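Local coordinates for L-ornithine N(5)-monooxygenase (Pseudomonas aeruginosa, PDB 3S5W), which uses FAD, NADPH and molecular oxygen to hydroxylate L-ornithine to N(5)-hydroxyornithine, the first step in making the siderophore pyoverdin, at residues A[226-240]-A[246-259]. Numbering follows the deposited sequence. Where two conformers were deposited one is given.
Sequences KPMKIAIIGGGQSAA and LNDSYPSVQADMIL. With NAP (NADP nicotinamide-adenine-dinucleotide phosphate), chain F.
The beta-alpha-beta unit of the NADP-binding, Rossmann-type domain brings strands 228-233 and 253-258 together as parallel neighbours, with helix 237-249 as the crossover between them. Seven backbone hydrogen bonds form the ladder, from Met228 N to Ser252 O (3.1 Å) up to Gly234 N to Ile258 O (3.0 Å). Just before the ladder, Ser252 OG donates to Lys226 O at 2.8 Å, approaching from above the carbonyl plane, 57° out of it. On the face turned to the crossover helix, Val253 CG1 lies 3.8 Å from Ile230 CD1, and Val253 CG2 meets the same methyl. Leu246, from the last turn of the helix, sets CD1 against Ile230 CG2 and meets Ile232 CD1 tip to tip at 3.9 Å. The Met257 chain bends at chi3 (70°), which carries CE to the first turn of the same helix, 4.0 Å from Ala239 CB. On the other face the side chains of Ile233 and Ile258 run alongside each other, Ile233 CD1 resting on Ile258 CB, and Ile258 CD1 also touches Ala231 CB at 3.8 Å.

Where strand 228-233 ends, Gly234, Gly236 and Ala239 fit the GxGxxA dinucleotide-binding fingerprint, with Gly236 at the N-cap of helix 237-249. Gly235 N donates to NADP O3B at 2.8 Å, while Ser238 grips the nicotinamide-side phosphate through N to O2N and OG to O1N. Asp256 OD2 takes both a salt bridge to Arg334 and a hydrogen bond with the Tyr366 hydroxyl, and Gln254 NE2 is held by Arg330 O. Within the five-stranded parallel sheet, strand 228-233 pairs on its other edge with strand 368-371 and strand 253-258 with 332-334, while helices 213-217 and 310-326 pack against the crossover helix.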
ATOM      1  N   LYS A 226     -23.867  -5.570 -23.838  1.00 52.73           N
ATOM      2  CA  LYS A 226     -24.460  -4.757 -22.783  1.00 52.89           C
ATOM      3  C   LYS A 226     -23.686  -3.457 -22.587  1.00 50.63           C
ATOM      4  O   LYS A 226     -22.728  -3.404 -21.816  1.00 50.75           O
ATOM      5  CB  LYS A 226     -24.512  -5.540 -21.469  1.00 20.00           C
ATOM      6  CG  LYS A 226     -23.151  -5.977 -20.952  1.00 20.00           C
ATOM      7  CD  LYS A 226     -23.276  -6.739 -19.643  1.00 20.00           C
ATOM      8  CE  LYS A 226     -21.914  -7.170 -19.123  1.00 20.00           C
ATOM      9  NZ  LYS A 226     -22.021  -7.916 -17.839  1.00 20.00           N
ATOM     10  N   PRO A 227     -24.108  -2.412 -23.290  1.00 48.29           N
ATOM     11  CA  PRO A 227     -23.441  -1.082 -23.192  1.00 46.23           C
ATOM     12  C   PRO A 227     -23.459  -0.428 -21.793  1.00 43.78           C
ATOM     13  O   PRO A 227     -24.536  -0.132 -21.267  1.00 42.37           O
ATOM     14  CB  PRO A 227     -24.212  -0.214 -24.197  1.00 46.34           C
ATOM     15  CG  PRO A 227     -25.025  -1.180 -25.031  1.00 47.80           C
ATOM     16  CD  PRO A 227     -25.310  -2.348 -24.142  1.00 48.54           C
ATOM     17  N   MET A 228     -22.271  -0.209 -21.222  1.00 40.20           N
ATOM     18  CA  MET A 228     -22.106   0.276 -19.849  1.00 38.26           C
ATOM     19  C   MET A 228     -21.274   1.564 -19.847  1.00 35.82           C
ATOM     20  O   MET A 228     -20.345   1.715 -20.645  1.00 35.58           O
ATOM     21  CB  MET A 228     -21.367  -0.770 -19.014  1.00 38.58           C
ATOM     22  CG  MET A 228     -22.224  -1.742 -18.198  1.00 45.52           C
ATOM     23  SD  MET A 228     -21.177  -2.380 -16.844  1.00 53.68           S
ATOM     24  CE  MET A 228     -20.391  -3.798 -17.646  1.00 54.52           C
ATOM     25  N   LYS A 229     -21.576   2.474 -18.942  1.00 32.03           N
ATOM     26  CA  LYS A 229     -20.765   3.674 -18.780  1.00 30.38           C
ATOM     27  C   LYS A 229     -20.151   3.628 -17.395  1.00 28.77           C
ATOM     28  O   LYS A 229     -20.869   3.461 -16.381  1.00 26.74           O
ATOM     29  CB  LYS A 229     -21.636   4.936 -18.939  1.00 31.29           C
ATOM     30  CG  LYS A 229     -22.199   5.157 -20.362  1.00 32.57           C
ATOM     31  CD  LYS A 229     -23.234   6.310 -20.427  1.00 37.54           C
ATOM     32  CE  LYS A 229     -22.722   7.660 -19.843  1.00 39.64           C
ATOM     33  NZ  LYS A 229     -21.502   8.244 -20.501  1.00 41.24           N
ATOM     34  N   ILE A 230     -18.829   3.751 -17.327  1.00 26.36           N
ATOM     35  CA  ILE A 230     -18.155   3.737 -16.047  1.00 24.44           C
ATOM     36  C   ILE A 230     -17.309   4.983 -15.874  1.00 25.35           C
ATOM     37  O   ILE A 230     -16.534   5.344 -16.778  1.00 24.86           O
ATOM     38  CB  ILE A 230     -17.270   2.448 -15.898  1.00 25.22           C
ATOM     39  CG1 ILE A 230     -18.186   1.208 -15.968  1.00 23.03           C
ATOM     40  CG2 ILE A 230     -16.422   2.529 -14.603  1.00 22.45           C
ATOM     41  CD1 ILE A 230     -17.512  -0.167 -15.770  1.00 26.32           C
ATOM     42  N   ALA A 231     -17.445   5.631 -14.718  1.00 23.72           N
ATOM     43  CA  ALA A 231     -16.586   6.773 -14.370  1.00 23.69           C
ATOM     44  C   ALA A 231     -15.407   6.300 -13.526  1.00 23.23           C
ATOM     45  O   ALA A 231     -15.582   5.521 -12.614  1.00 24.12           O
ATOM     46  CB  ALA A 231     -17.385   7.864 -13.579  1.00 23.32           C
ATOM     47  N   ILE A 232     -14.217   6.804 -13.833  1.00 21.46           N
ATOM     48  CA  ILE A 232     -13.057   6.592 -13.010  1.00 21.37           C
ATOM     49  C   ILE A 232     -12.666   7.937 -12.430  1.00 21.41           C
ATOM     50  O   ILE A 232     -12.360   8.868 -13.196  1.00 21.37           O
ATOM     51  CB  ILE A 232     -11.845   6.062 -13.826  1.00 21.24           C
ATOM     52  CG1 ILE A 232     -12.191   4.714 -14.484  1.00 24.72           C
ATOM     53  CG2 ILE A 232     -10.615   5.943 -12.904  1.00 21.21           C
ATOM     54  CD1 ILE A 232     -11.214   4.299 -15.601  1.00 23.45           C
ATOM     55  N   ILE A 233     -12.677   8.047 -11.096  1.00 20.52           N
ATOM     56  CA  ILE A 233     -12.228   9.285 -10.421  1.00 22.35           C
ATOM     57  C   ILE A 233     -10.734   9.216 -10.061  1.00 22.65           C
ATOM     58  O   ILE A 233     -10.320   8.342  -9.312  1.00 23.12           O
ATOM     59  CB  ILE A 233     -13.066   9.577  -9.134  1.00 21.85           C
ATOM     60  CG1 ILE A 233     -14.591   9.420  -9.413  1.00 21.81           C
ATOM     61  CG2 ILE A 233     -12.660  10.950  -8.495  1.00 22.39           C
ATOM     62  CD1 ILE A 233     -15.161  10.190 -10.644  1.00 21.30           C
ATOM     63  N   GLY A 234      -9.941  10.167 -10.568  1.00 23.23           N
ATOM     64  CA  GLY A 234      -8.508  10.250 -10.235  1.00 23.27           C
ATOM     65  C   GLY A 234      -7.646  10.280 -11.493  1.00 23.65           C
ATOM     66  O   GLY A 234      -8.123  10.025 -12.617  1.00 23.36           O
ATOM     67  N   GLY A 235      -6.365  10.544 -11.302  1.00 24.19           N
ATOM     68  CA  GLY A 235      -5.453  10.725 -12.434  1.00 25.08           C
ATOM     69  C   GLY A 235      -4.075  10.169 -12.162  1.00 24.48           C
ATOM     70  O   GLY A 235      -3.136  10.557 -12.832  1.00 26.14           O
ATOM     71  N   GLY A 236      -3.970   9.247 -11.192  1.00 22.20           N
ATOM     72  CA  GLY A 236      -2.708   8.636 -10.847  1.00 20.72           C
ATOM     73  C   GLY A 236      -2.608   7.273 -11.491  1.00 20.02           C
ATOM     74  O   GLY A 236      -3.405   6.914 -12.357  1.00 19.01           O
ATOM     75  N   GLN A 237      -1.632   6.513 -11.036  1.00 20.84           N
ATOM     76  CA  GLN A 237      -1.319   5.205 -11.624  1.00 20.78           C
ATOM     77  C   GLN A 237      -2.524   4.280 -11.564  1.00 21.22           C
ATOM     78  O   GLN A 237      -2.814   3.595 -12.547  1.00 20.40           O
ATOM     79  CB  GLN A 237      -0.116   4.585 -10.882  1.00 21.93           C
ATOM     80  CG  GLN A 237       0.384   3.226 -11.419  1.00 21.53           C
ATOM     81  CD  GLN A 237       1.045   3.356 -12.766  1.00 26.33           C
ATOM     82  OE1 GLN A 237       1.532   4.429 -13.122  1.00 23.76           O
ATOM     83  NE2 GLN A 237       1.090   2.262 -13.522  1.00 26.47           N
ATOM     84  N   SER A 238      -3.248   4.284 -10.438  1.00 21.51           N
ATOM     85  CA  SER A 238      -4.393   3.376 -10.296  0.50 20.47           C
ATOM     86  C   SER A 238      -5.494   3.724 -11.268  1.00 20.95           C
ATOM     87  O   SER A 238      -6.051   2.827 -11.898  1.00 20.76           O
ATOM     88  CB  SER A 238      -4.943   3.318  -8.869  0.50 20.09           C
ATOM     89  OG  SER A 238      -3.982   2.779  -8.020  0.50 17.16           O
ATOM     90  N   ALA A 239      -5.797   5.027 -11.407  1.00 20.21           N
ATOM     91  CA  ALA A 239      -6.800   5.479 -12.410  1.00 20.64           C
ATOM     92  C   ALA A 239      -6.392   5.053 -13.833  1.00 19.92           C
ATOM     93  O   ALA A 239      -7.204   4.547 -14.590  1.00 18.54           O
ATOM     94  CB  ALA A 239      -6.963   6.976 -12.363  1.00 21.07           C
ATOM     95  N   ALA A 240      -5.124   5.263 -14.170  1.00 19.58           N
ATOM     96  CA  ALA A 240      -4.580   4.886 -15.482  1.00 21.37           C
ATOM     97  C   ALA A 240      -4.679   3.367 -15.712  1.00 21.69           C
ATOM     98  O   ALA A 240      -5.021   2.935 -16.813  1.00 21.38           O
ATOM     99  CB  ALA A 240      -3.127   5.321 -15.608  1.00 20.63           C
ATOM    100  N   LEU A 246     -10.278  -1.420 -18.477  1.00 24.33           N
ATOM    101  CA  LEU A 246     -11.597  -1.269 -19.101  1.00 24.33           C
ATOM    102  C   LEU A 246     -11.470  -1.218 -20.617  1.00 24.76           C
ATOM    103  O   LEU A 246     -12.215  -1.930 -21.342  1.00 24.59           O
ATOM    104  CB  LEU A 246     -12.372  -0.050 -18.568  1.00 23.40           C
ATOM    105  CG  LEU A 246     -12.713  -0.178 -17.067  1.00 24.62           C
ATOM    106  CD1 LEU A 246     -13.300   1.129 -16.553  1.00 24.57           C
ATOM    107  CD2 LEU A 246     -13.695  -1.320 -16.844  1.00 23.98           C
ATOM    108  N   ASN A 247     -10.545  -0.394 -21.110  1.00 23.96           N
ATOM    109  CA  ASN A 247     -10.388  -0.249 -22.559  1.00 24.07           C
ATOM    110  C   ASN A 247     -10.086  -1.590 -23.242  1.00 25.10           C
ATOM    111  O   ASN A 247     -10.684  -1.927 -24.301  1.00 23.95           O
ATOM    112  CB  ASN A 247      -9.235   0.705 -22.877  1.00 23.91           C
ATOM    113  CG  ASN A 247      -9.025   0.893 -24.384  1.00 24.64           C
ATOM    114  OD1 ASN A 247      -9.847   1.510 -25.052  1.00 25.16           O
ATOM    115  ND2 ASN A 247      -7.926   0.350 -24.918  1.00 21.95           N
ATOM    116  N   ASP A 248      -9.148  -2.332 -22.635  1.00 25.55           N
ATOM    117  CA  ASP A 248      -8.615  -3.553 -23.240  1.00 27.17           C
ATOM    118  C   ASP A 248      -9.541  -4.764 -23.065  1.00 28.31           C
ATOM    119  O   ASP A 248      -9.602  -5.600 -23.950  1.00 28.62           O
ATOM    120  CB  ASP A 248      -7.213  -3.897 -22.695  1.00 26.63           C
ATOM    121  CG  ASP A 248      -6.123  -2.918 -23.148  1.00 27.95           C
ATOM    122  OD1 ASP A 248      -6.399  -2.036 -23.983  1.00 28.92           O
ATOM    123  OD2 ASP A 248      -4.976  -3.039 -22.642  1.00 29.23           O
ATOM    124  N   SER A 249     -10.254  -4.849 -21.944  1.00 28.60           N
ATOM    125  CA  SER A 249     -10.916  -6.109 -21.546  1.00 30.78           C
ATOM    126  C   SER A 249     -12.429  -6.063 -21.491  1.00 30.67           C
ATOM    127  O   SER A 249     -13.069  -7.114 -21.394  1.00 31.42           O
ATOM    128  CB  SER A 249     -10.411  -6.547 -20.188  1.00 30.59           C
ATOM    129  OG  SER A 249      -9.157  -7.126 -20.367  1.00 32.74           O
ATOM    130  N   TYR A 250     -12.981  -4.853 -21.521  1.00 29.67           N
ATOM    131  CA  TYR A 250     -14.420  -4.654 -21.424  1.00 30.52           C
ATOM    132  C   TYR A 250     -14.904  -3.832 -22.591  1.00 30.60           C
ATOM    133  O   TYR A 250     -15.204  -2.652 -22.425  1.00 30.44           O
ATOM    134  CB  TYR A 250     -14.772  -3.999 -20.088  1.00 30.48           C
ATOM    135  CG  TYR A 250     -14.427  -4.876 -18.923  1.00 31.86           C
ATOM    136  CD1 TYR A 250     -13.125  -4.914 -18.416  1.00 31.55           C
ATOM    137  CD2 TYR A 250     -15.394  -5.700 -18.341  1.00 34.34           C
ATOM    138  CE1 TYR A 250     -12.800  -5.747 -17.372  1.00 35.37           C
ATOM    139  CE2 TYR A 250     -15.078  -6.534 -17.298  1.00 35.79           C
ATOM    140  CZ  TYR A 250     -13.778  -6.547 -16.814  1.00 37.50           C
ATOM    141  OH  TYR A 250     -13.462  -7.362 -15.761  1.00 39.60           O
ATOM    142  N   PRO A 251     -15.006  -4.471 -23.785  1.00 31.69           N
ATOM    143  CA  PRO A 251     -15.274  -3.720 -25.007  1.00 32.07           C
ATOM    144  C   PRO A 251     -16.612  -2.970 -24.963  1.00 31.93           C
ATOM    145  O   PRO A 251     -16.741  -1.952 -25.602  1.00 32.04           O
ATOM    146  CB  PRO A 251     -15.228  -4.788 -26.130  1.00 32.63           C
ATOM    147  CG  PRO A 251     -15.355  -6.130 -25.431  1.00 33.09           C
ATOM    148  CD  PRO A 251     -14.803  -5.917 -24.045  1.00 32.17           C
ATOM    149  N   SER A 252     -17.569  -3.423 -24.167  1.00 32.29           N
ATOM    150  CA  SER A 252     -18.840  -2.697 -24.110  1.00 32.50           C
ATOM    151  C   SER A 252     -18.852  -1.556 -23.086  1.00 30.53           C
ATOM    152  O   SER A 252     -19.846  -0.851 -22.976  1.00 30.48           O
ATOM    153  CB  SER A 252     -20.033  -3.651 -23.940  1.00 33.26           C
ATOM    154  OG  SER A 252     -20.153  -4.041 -22.585  1.00 39.04           O
ATOM    155  N   VAL A 253     -17.740  -1.349 -22.370  1.00 28.56           N
ATOM    156  CA  VAL A 253     -17.663  -0.245 -21.402  1.00 26.78           C
ATOM    157  C   VAL A 253     -17.156   1.025 -22.079  1.00 26.66           C
ATOM    158  O   VAL A 253     -16.128   0.995 -22.769  1.00 25.51           O
ATOM    159  CB  VAL A 253     -16.754  -0.584 -20.206  1.00 25.86           C
ATOM    160  CG1 VAL A 253     -16.493   0.666 -19.333  1.00 24.60           C
ATOM    161  CG2 VAL A 253     -17.381  -1.664 -19.352  1.00 25.16           C
ATOM    162  N   GLN A 254     -17.898   2.118 -21.889  1.00 26.28           N
ATOM    163  CA  GLN A 254     -17.440   3.480 -22.183  1.00 26.73           C
ATOM    164  C   GLN A 254     -16.919   4.106 -20.894  1.00 26.38           C
ATOM    165  O   GLN A 254     -17.694   4.294 -19.925  1.00 25.60           O
ATOM    166  CB  GLN A 254     -18.605   4.324 -22.696  1.00 27.98           C
ATOM    167  CG  GLN A 254     -19.145   3.916 -24.063  1.00 30.38           C
ATOM    168  CD  GLN A 254     -20.193   4.921 -24.505  1.00 36.83           C
ATOM    169  OE1 GLN A 254     -21.355   4.758 -24.190  1.00 38.05           O
ATOM    170  NE2 GLN A 254     -19.761   6.011 -25.155  1.00 39.42           N
ATOM    171  N   ALA A 255     -15.609   4.367 -20.845  1.00 24.93           N
ATOM    172  CA  ALA A 255     -14.962   4.874 -19.632  1.00 24.32           C
ATOM    173  C   ALA A 255     -14.664   6.385 -19.721  1.00 24.69           C
ATOM    174  O   ALA A 255     -14.216   6.882 -20.772  1.00 24.90           O
ATOM    175  CB  ALA A 255     -13.653   4.082 -19.334  1.00 24.21           C
ATOM    176  N   ASP A 256     -14.933   7.104 -18.625  1.00 24.11           N
ATOM    177  CA  ASP A 256     -14.581   8.526 -18.489  1.00 24.13           C
ATOM    178  C   ASP A 256     -13.557   8.651 -17.372  1.00 23.66           C
ATOM    179  O   ASP A 256     -13.844   8.286 -16.227  1.00 23.72           O
ATOM    180  CB  ASP A 256     -15.799   9.385 -18.101  1.00 24.52           C
ATOM    181  CG  ASP A 256     -16.843   9.510 -19.205  1.00 27.33           C
ATOM    182  OD1 ASP A 256     -16.794   8.760 -20.217  1.00 31.70           O
ATOM    183  OD2 ASP A 256     -17.729  10.394 -19.051  1.00 29.75           O
ATOM    184  N   MET A 257     -12.373   9.168 -17.671  1.00 23.02           N
ATOM    185  CA  MET A 257     -11.428   9.482 -16.610  1.00 23.53           C
ATOM    186  C   MET A 257     -11.778  10.877 -16.158  1.00 24.42           C
ATOM    187  O   MET A 257     -11.724  11.844 -16.945  1.00 24.72           O
ATOM    188  CB  MET A 257      -9.978   9.470 -17.070  1.00 24.22           C
ATOM    189  CG  MET A 257      -9.529   8.154 -17.600  1.00 27.36           C
ATOM    190  SD  MET A 257      -7.730   8.085 -17.884  1.00 31.83           S
ATOM    191  CE  MET A 257      -7.091   8.100 -16.211  1.00 30.12           C
ATOM    192  N   ILE A 258     -12.130  10.983 -14.887  1.00 24.63           N
ATOM    193  CA  ILE A 258     -12.545  12.262 -14.331  1.00 24.29           C
ATOM    194  C   ILE A 258     -11.499  12.695 -13.321  1.00 24.06           C
ATOM    195  O   ILE A 258     -11.421  12.145 -12.225  1.00 23.79           O
ATOM    196  CB  ILE A 258     -13.975  12.199 -13.709  1.00 25.34           C
ATOM    197  CG1 ILE A 258     -14.991  11.708 -14.762  1.00 23.80           C
ATOM    198  CG2 ILE A 258     -14.360  13.579 -13.076  1.00 23.88           C
ATOM    199  CD1 ILE A 258     -16.406  11.455 -14.229  1.00 27.28           C
ATOM    200  N   LEU A 259     -10.700  13.699 -13.685  1.00 22.82           N
ATOM    201  CA  LEU A 259      -9.630  14.133 -12.809  1.00 23.39           C
ATOM    202  C   LEU A 259      -9.691  15.653 -12.671  1.00 23.91           C
ATOM    203  O   LEU A 259      -9.997  16.369 -13.646  1.00 23.99           O
ATOM    204  CB  LEU A 259      -8.240  13.671 -13.307  1.00 24.80           C
ATOM    205  CG  LEU A 259      -7.734  14.161 -14.681  1.00 24.30           C
ATOM    206  CD1 LEU A 259      -6.214  14.136 -14.724  1.00 22.49           C
ATOM    207  CD2 LEU A 259      -8.307  13.311 -15.830  1.00 26.34           C
TER
HETATM  208  PA  NAP F 452      -2.305   8.696  -5.724  1.00 34.44           P
HETATM  209  O1A NAP F 452      -1.036   8.867  -6.440  1.00 32.43           O
HETATM  210  O2A NAP F 452      -2.334   9.281  -4.398  1.00 28.99           O
HETATM  211  O5B NAP F 452      -3.446   9.179  -6.715  1.00 33.33           O
HETATM  212  C5B NAP F 452      -4.615   9.632  -6.141  1.00 28.57           C
HETATM  213  C4B NAP F 452      -5.387  10.220  -7.304  1.00 25.47           C
HETATM  214  O4B NAP F 452      -6.659  10.454  -6.771  1.00 24.62           O
HETATM  215  C3B NAP F 452      -4.792  11.566  -7.740  1.00 23.38           C
HETATM  216  O3B NAP F 452      -5.093  11.686  -9.124  1.00 21.54           O
HETATM  217  C2B NAP F 452      -5.658  12.531  -6.910  1.00 23.74           C
HETATM  218  O2B NAP F 452      -5.842  13.751  -7.568  1.00 24.71           O
HETATM  219  C1B NAP F 452      -7.024  11.804  -6.878  1.00 23.48           C
HETATM  220  N9A NAP F 452      -7.807  12.273  -5.723  1.00 24.69           N
HETATM  221  C8A NAP F 452      -7.487  12.130  -4.389  1.00 25.99           C
HETATM  222  N7A NAP F 452      -8.449  12.707  -3.635  1.00 24.37           N
HETATM  223  C5A NAP F 452      -9.357  13.238  -4.471  1.00 25.82           C
HETATM  224  C6A NAP F 452     -10.527  13.964  -4.244  1.00 27.06           C
HETATM  225  N6A NAP F 452     -10.905  14.261  -3.007  1.00 25.95           N
HETATM  226  N1A NAP F 452     -11.255  14.383  -5.318  1.00 25.19           N
HETATM  227  C2A NAP F 452     -10.886  14.108  -6.607  1.00 25.75           C
HETATM  228  N3A NAP F 452      -9.722  13.388  -6.842  1.00 24.39           N
HETATM  229  C4A NAP F 452      -8.970  12.981  -5.789  1.00 24.49           C
HETATM  230  O3  NAP F 452      -2.745   7.143  -5.670  1.00 34.57           O
HETATM  231  PN  NAP F 452      -2.580   5.879  -6.695  1.00 37.24           P
HETATM  232  O1N NAP F 452      -3.368   4.765  -6.068  1.00 33.56           O
HETATM  233  O2N NAP F 452      -2.887   6.233  -8.119  1.00 27.89           O
HETATM  234  O5D NAP F 452      -1.006   5.646  -6.447  1.00 40.85           O
HETATM  235  C5D NAP F 452       0.039   5.406  -7.365  1.00 49.18           C
HETATM  236  C4D NAP F 452       0.925   4.495  -6.524  1.00 52.71           C
HETATM  237  O4D NAP F 452       1.660   3.525  -7.221  1.00 53.88           O
HETATM  238  C3D NAP F 452       1.988   5.139  -5.648  1.00 53.49           C
HETATM  239  O3D NAP F 452       1.430   6.007  -4.691  1.00 52.95           O
HETATM  240  C2D NAP F 452       2.653   3.867  -5.099  1.00 54.02           C
HETATM  241  O2D NAP F 452       2.151   3.361  -3.868  1.00 48.74           O
HETATM  242  C1D NAP F 452       2.384   2.839  -6.206  1.00 54.49           C
HETATM  243  P2B NAP F 452      -5.047  15.109  -7.183  1.00 26.59           P
HETATM  244  O1X NAP F 452      -5.935  16.163  -7.833  1.00 25.63           O
HETATM  245  O2X NAP F 452      -3.689  14.918  -7.830  1.00 27.45           O
HETATM  246  O3X NAP F 452      -4.930  15.202  -5.682  1.00 27.55           O